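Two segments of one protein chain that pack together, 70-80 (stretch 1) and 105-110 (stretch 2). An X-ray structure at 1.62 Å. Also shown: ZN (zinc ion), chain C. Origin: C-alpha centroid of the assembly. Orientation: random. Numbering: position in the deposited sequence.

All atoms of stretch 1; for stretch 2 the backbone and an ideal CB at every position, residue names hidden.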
ATOM      1  N   PHE A  70     -11.573 -10.385  17.024  1.00  9.50           N
ATOM      2  CA  PHE A  70     -12.940  -9.932  16.725  1.00  8.50           C
ATOM      3  C   PHE A  70     -13.010  -9.182  15.393  1.00  8.45           C
ATOM      4  O   PHE A  70     -13.914  -9.433  14.584  1.00  8.39           O
ATOM      5  CB  PHE A  70     -13.517  -9.057  17.850  1.00  8.03           C
ATOM      6  CG  PHE A  70     -14.067  -9.799  19.026  1.00  8.54           C
ATOM      7  CD1 PHE A  70     -13.806 -11.137  19.272  1.00  9.30           C
ATOM      8  CD2 PHE A  70     -14.919  -9.129  19.889  1.00  8.85           C
ATOM      9  CE1 PHE A  70     -14.402 -11.768  20.343  1.00 11.74           C
ATOM     10  CE2 PHE A  70     -15.489  -9.749  20.956  1.00 11.75           C
ATOM     11  CZ  PHE A  70     -15.221 -11.061  21.204  1.00 10.98           C
ATOM     12  N   ALA A  71     -12.071  -8.298  15.126  1.00  7.73           N
ATOM     13  CA  ALA A  71     -12.178  -7.506  13.882  1.00  7.17           C
ATOM     14  C   ALA A  71     -12.018  -8.402  12.666  1.00  7.79           C
ATOM     15  O   ALA A  71     -12.580  -8.145  11.580  1.00  8.86           O
ATOM     16  CB  ALA A  71     -11.101  -6.436  13.858  1.00  8.02           C
ATOM     17  N   HIS A  72     -11.197  -9.430  12.795  1.00  9.26           N
ATOM     18  CA  HIS A  72     -10.998 -10.373  11.656  1.00  9.83           C
ATOM     19  C   HIS A  72     -12.201 -11.302  11.462  1.00  9.28           C
ATOM     20  O   HIS A  72     -12.423 -11.802  10.335  1.00  9.78           O
ATOM     21  CB  HIS A  72      -9.705 -11.142  11.878  1.00 10.31           C
ATOM     22  CG  HIS A  72      -9.253 -11.933  10.696  1.00 11.46           C
ATOM     23  ND1 HIS A  72      -8.637 -11.333   9.617  1.00 11.95           N
ATOM     24  CD2 HIS A  72      -9.215 -13.262  10.475  1.00 16.58           C
ATOM     25  CE1 HIS A  72      -8.289 -12.274   8.753  1.00 13.34           C
ATOM     26  NE2 HIS A  72      -8.669 -13.437   9.235  1.00 11.84           N
ATOM     27  N   LEU A  73     -12.932 -11.590  12.520  1.00  8.72           N
ATOM     28  CA  LEU A  73     -14.097 -12.490  12.469  1.00  9.21           C
ATOM     29  C   LEU A  73     -15.321 -11.838  11.832  1.00  8.51           C
ATOM     30  O   LEU A  73     -16.060 -12.456  11.064  1.00  8.98           O
ATOM     31  CB  LEU A  73     -14.470 -13.036  13.855  1.00  9.62           C
ATOM     32  CG  LEU A  73     -15.673 -13.962  13.961  1.00 11.50           C
ATOM     33  CD1 LEU A  73     -15.544 -15.125  13.054  1.00 13.86           C
ATOM     34  CD2 LEU A  73     -15.886 -14.417  15.393  1.00 12.30           C
ATOM     35  N   LEU A  74     -15.537 -10.551  12.138  1.00  9.29           N
ATOM     36  CA  LEU A  74     -16.755  -9.861  11.695  1.00  9.12           C
ATOM     37  C   LEU A  74     -16.992 -10.030  10.201  1.00  8.48           C
ATOM     38  O   LEU A  74     -18.091 -10.364   9.816  1.00  9.19           O
ATOM     39  CB  LEU A  74     -16.752  -8.382  12.112  1.00  9.43           C
ATOM     40  CG  LEU A  74     -16.786  -8.027  13.598  1.00  8.31           C
ATOM     41  CD1 LEU A  74     -16.586  -6.504  13.827  1.00  9.88           C
ATOM     42  CD2 LEU A  74     -18.091  -8.545  14.212  1.00  9.56           C
ATOM     43  N   PRO A  75     -15.985  -9.785   9.340  1.00  8.87           N
ATOM     44  CA  PRO A  75     -16.318  -9.911   7.937  1.00  8.42           C
ATOM     45  C   PRO A  75     -16.660 -11.314   7.495  1.00  9.35           C
ATOM     46  O   PRO A  75     -17.416 -11.468   6.509  1.00  9.33           O
ATOM     47  CB  PRO A  75     -15.053  -9.402   7.218  1.00  9.68           C
ATOM     48  CG  PRO A  75     -14.059  -9.237   8.229  1.00 13.21           C
ATOM     49  CD  PRO A  75     -14.637  -9.223   9.539  1.00  9.69           C
ATOM     50  N   ARG A  76     -16.150 -12.341   8.193  1.00  8.38           N
ATOM     51  CA  ARG A  76     -16.524 -13.694   7.825  1.00  9.56           C
ATOM     52  C   ARG A  76     -18.041 -13.922   8.073  1.00  8.90           C
ATOM     53  O   ARG A  76     -18.729 -14.649   7.342  1.00 10.15           O
ATOM     54  CB  ARG A  76     -15.694 -14.696   8.625  1.00 11.03           C
ATOM     55  CG  ARG A  76     -15.753 -16.078   7.966  1.00 13.85           C
ATOM     56  CD  ARG A  76     -14.991 -17.097   8.776  1.00 17.56           C
ATOM     57  NE  ARG A  76     -13.546 -16.890   8.839  1.00 17.97           N
ATOM     58  CZ  ARG A  76     -12.716 -17.837   9.270  1.00 24.39           C
ATOM     59  NH1 ARG A  76     -13.199 -19.012   9.669  1.00 23.53           N
ATOM     60  NH2 ARG A  76     -11.400 -17.619   9.344  1.00 23.79           N
ATOM     61  N   LEU A  77     -18.571 -13.288   9.105  1.00  8.99           N
ATOM     62  CA  LEU A  77     -20.011 -13.363   9.393  1.00  7.39           C
ATOM     63  C   LEU A  77     -20.868 -12.863   8.189  1.00  9.16           C
ATOM     64  O   LEU A  77     -21.869 -13.499   7.849  1.00 10.39           O
ATOM     65  CB  LEU A  77     -20.358 -12.622  10.697  1.00  8.57           C
ATOM     66  CG  LEU A  77     -19.615 -13.077  11.906  1.00 10.37           C
ATOM     67  CD1 LEU A  77     -20.075 -12.201  13.133  1.00 13.87           C
ATOM     68  CD2 LEU A  77     -19.785 -14.582  12.227  1.00 10.96           C
ATOM     69  N   ALA A  78     -20.439 -11.753   7.605  1.00  9.57           N
ATOM     70  CA  ALA A  78     -21.073 -11.096   6.503  1.00 10.41           C
ATOM     71  C   ALA A  78     -21.140 -12.019   5.268  1.00 11.48           C
ATOM     72  O   ALA A  78     -22.004 -11.835   4.400  1.00 11.74           O
ATOM     73  CB  ALA A  78     -20.350  -9.736   6.146  1.00 10.23           C
ATOM     74  N   LEU A  79     -20.254 -13.026   5.210  1.00 12.33           N
ATOM     75  CA  LEU A  79     -20.286 -14.040   4.134  1.00 13.11           C
ATOM     76  C   LEU A  79     -21.127 -15.248   4.496  1.00 13.66           C
ATOM     77  O   LEU A  79     -21.471 -16.054   3.632  1.00 18.15           O
ATOM     78  CB  LEU A  79     -18.867 -14.509   3.775  1.00 12.99           C
ATOM     79  CG  LEU A  79     -17.955 -13.412   3.290  1.00 11.15           C
ATOM     80  CD1 LEU A  79     -16.422 -13.829   3.195  1.00 14.26           C
ATOM     81  CD2 LEU A  79     -18.416 -12.859   1.908  1.00 14.92           C
HETATM   82  N   MSE A  80     -21.440 -15.458   5.768  1.00 14.39           N
HETATM   83  CA  MSE A  80     -22.299 -16.564   6.156  1.00 13.95           C
HETATM   84  C   MSE A  80     -23.729 -16.207   5.850  1.00 14.36           C
HETATM   85  O   MSE A  80     -24.496 -17.038   5.372  1.00 16.15           O
HETATM   86  CB  MSE A  80     -22.176 -16.856   7.649  1.00 15.64           C
HETATM   87  CG  MSE A  80     -20.808 -17.159   8.133  1.00 17.70           C
HETATM   88 SE   MSE A  80     -20.036 -18.785   7.370  0.60 20.70          SE
HETATM   89  CE  MSE A  80     -19.243 -18.142   5.856  1.00 18.85           C
ATOM     90  N   UNK A 105      -9.603 -10.693  -2.009  1.00 11.08           N
ATOM     91  CA  UNK A 105     -10.522 -11.357  -1.092  1.00 11.65           C
ATOM     92  C   UNK A 105     -11.671 -10.448  -0.717  1.00  9.91           C
ATOM     93  O   UNK A 105     -11.549  -9.215  -0.755  1.00 10.27           O
ATOM     94  CB  UNK A 105      -9.786 -11.816   0.168  1.00 11.65           C
ATOM     95  N   UNK A 106     -12.759 -11.032  -0.218  1.00 10.36           N
ATOM     96  CA  UNK A 106     -13.915 -10.203   0.163  1.00 10.71           C
ATOM     97  C   UNK A 106     -13.614  -9.165   1.209  1.00 10.47           C
ATOM     98  O   UNK A 106     -14.169  -8.068   1.193  1.00 10.25           O
ATOM     99  CB  UNK A 106     -15.047 -11.095   0.676  1.00 10.71           C
ATOM    100  N   UNK A 107     -12.743  -9.512   2.126  1.00  8.91           N
ATOM    101  CA  UNK A 107     -12.258  -8.535   3.094  1.00  9.25           C
ATOM    102  C   UNK A 107     -10.832  -8.830   3.486  1.00  9.75           C
ATOM    103  O   UNK A 107     -10.367  -9.967   3.428  1.00  9.68           O
ATOM    104  CB  UNK A 107     -13.150  -8.514   4.337  1.00  9.25           C
ATOM    105  N   UNK A 108     -10.153  -7.752   3.823  1.00  9.08           N
ATOM    106  CA  UNK A 108      -8.808  -7.738   4.334  1.00 10.02           C
ATOM    107  C   UNK A 108      -8.849  -6.993   5.625  1.00  9.67           C
ATOM    108  O   UNK A 108      -9.380  -5.861   5.671  1.00  9.39           O
ATOM    109  CB  UNK A 108      -7.818  -7.113   3.349  1.00 10.02           C
ATOM    110  N   UNK A 109      -8.337  -7.582   6.700  1.00  8.42           N
ATOM    111  CA  UNK A 109      -8.281  -6.855   7.960  1.00  9.44           C
ATOM    112  C   UNK A 109      -6.852  -6.628   8.416  1.00  9.83           C
ATOM    113  O   UNK A 109      -5.941  -7.386   8.062  1.00 11.45           O
ATOM    114  CB  UNK A 109      -9.058  -7.609   9.041  1.00  9.44           C
ATOM    115  N   UNK A 110      -6.634  -5.568   9.169  1.00  9.48           N
ATOM    116  CA  UNK A 110      -5.290  -5.183   9.496  1.00  8.62           C
ATOM    117  C   UNK A 110      -5.285  -4.559  10.890  1.00  8.85           C
ATOM    118  O   UNK A 110      -6.215  -4.772  11.675  1.00  8.72           O
ATOM    119  CB  UNK A 110      -4.728  -4.219   8.449  1.00  8.62           C
TER
HETATM  120 ZN    ZN C 602      -7.865 -14.830   8.010  0.50 17.50          ZN

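The strand 107-109 runs nearly antiparallel to the helix of stretch 1, at 171° between their N-to-C directions, with the axes approaching to 8.4 Å. Position 105 lies before the strand, and its ideal CB has nothing of the helix within 5.5 Å. With phi/psi of -66/161, many residues would fit here, proline among them. The deposited residue is Pro-105, which makes no contact with stretch 1.

At position 106 the CA-to-CB bond points toward the helix, and the ideal CB lies 4.0 Å from Leu-79 CD1. The helix offers both methyl groups of Leu-79 here and no polar partner, so a small or medium apolar side chain would suit; phi of -59° also admits proline. The residue is Pro-106, whose CB packs 3.9 Å from Leu-79 CD1, laying an apolar ring against the end of the leucine.

Position 107 is extended (-148/151) and again points toward the helix. Its ideal CB is already 3.6 Å from Pro-75 CB, so the proline ring leaves little room straight ahead. A small side chain is the natural choice: alanine fits directly, and glycine or serine could be accommodated, though with less apolar contact. Ala-107 is found, its CB 3.6 Å from Pro-75 CB.

Position 108, following the alternation of a strand, points away from the helix, and nothing of stretch 1 lies near its ideal CB. The geometry sets no demand from this side, although phi/psi of -125/127 suits beta-branched residues well. Ile-108 occupies it without touching the helix.

Position 109 turns back toward the helix, its CA 5.8 Å from His-72 CA. The ideal CB lies 3.8 Å from His-72 ND1, 4.4 Å from Ala-71 O and 5.3 Å from Pro-75 CG. Because His-72 NE2 binds the zinc ion at 2.0 Å, ND1 is left to donate a proton, and a short side chain bearing an acceptor is favoured: serine, threonine or perhaps aspartate. The apolar Pro-75 ring nearby favours an added methyl. Thr-109, with chi1 in the p well, meets both demands. His-72 ND1 donates to Thr-109 OG1 at 2.7 Å and 170°, an almost linear bond at the edge of the ring, near its plane, while Thr-109 CG2 packs 3.8 Å from Pro-75 CG.

Position 110 points away, with no helix atom near its ideal CB, so polar and apolar side chains alike would suit. It is Ser-110, whose OG is hydrogen-bonded elsewhere in the structure.

Stretch 2 105-110: PPAITS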
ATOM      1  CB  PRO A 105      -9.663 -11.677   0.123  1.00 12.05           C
ATOM      2  CG  PRO A 105      -8.503 -10.730   0.068  1.00 16.28           C
ATOM      3  CD  PRO A 105      -8.328 -10.305  -1.369  1.00 11.82           C
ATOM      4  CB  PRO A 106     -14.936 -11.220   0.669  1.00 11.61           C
ATOM      5  CG  PRO A 106     -14.584 -12.458  -0.003  1.00 12.98           C
ATOM      6  CD  PRO A 106     -13.070 -12.462  -0.083  1.00 11.83           C
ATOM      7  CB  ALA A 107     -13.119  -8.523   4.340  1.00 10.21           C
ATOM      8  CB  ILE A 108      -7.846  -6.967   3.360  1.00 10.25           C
ATOM      9  CG1 ILE A 108      -7.758  -7.680   2.019  1.00  9.79           C
ATOM     10  CG2 ILE A 108      -6.444  -6.757   4.016  1.00 11.37           C
ATOM     11  CD1 ILE A 108      -7.145  -6.839   0.922  1.00 14.25           C
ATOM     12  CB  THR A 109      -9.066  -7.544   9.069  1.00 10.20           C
ATOM     13  OG1 THR A 109      -8.371  -8.665   9.555  1.00 13.48           O
ATOM     14  CG2 THR A 109     -10.467  -7.960   8.581  1.00 10.98           C
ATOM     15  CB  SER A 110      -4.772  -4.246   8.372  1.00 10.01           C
ATOM     16  OG  SER A 110      -3.402  -3.912   8.531  1.00 10.52           O
TER
HETATM   17  O   HOH W   1      -8.004 -15.748   9.360  1.00 15.62           O
HETATM   18  O   HOH W   2      -6.044 -14.435   7.674  1.00 28.86           O
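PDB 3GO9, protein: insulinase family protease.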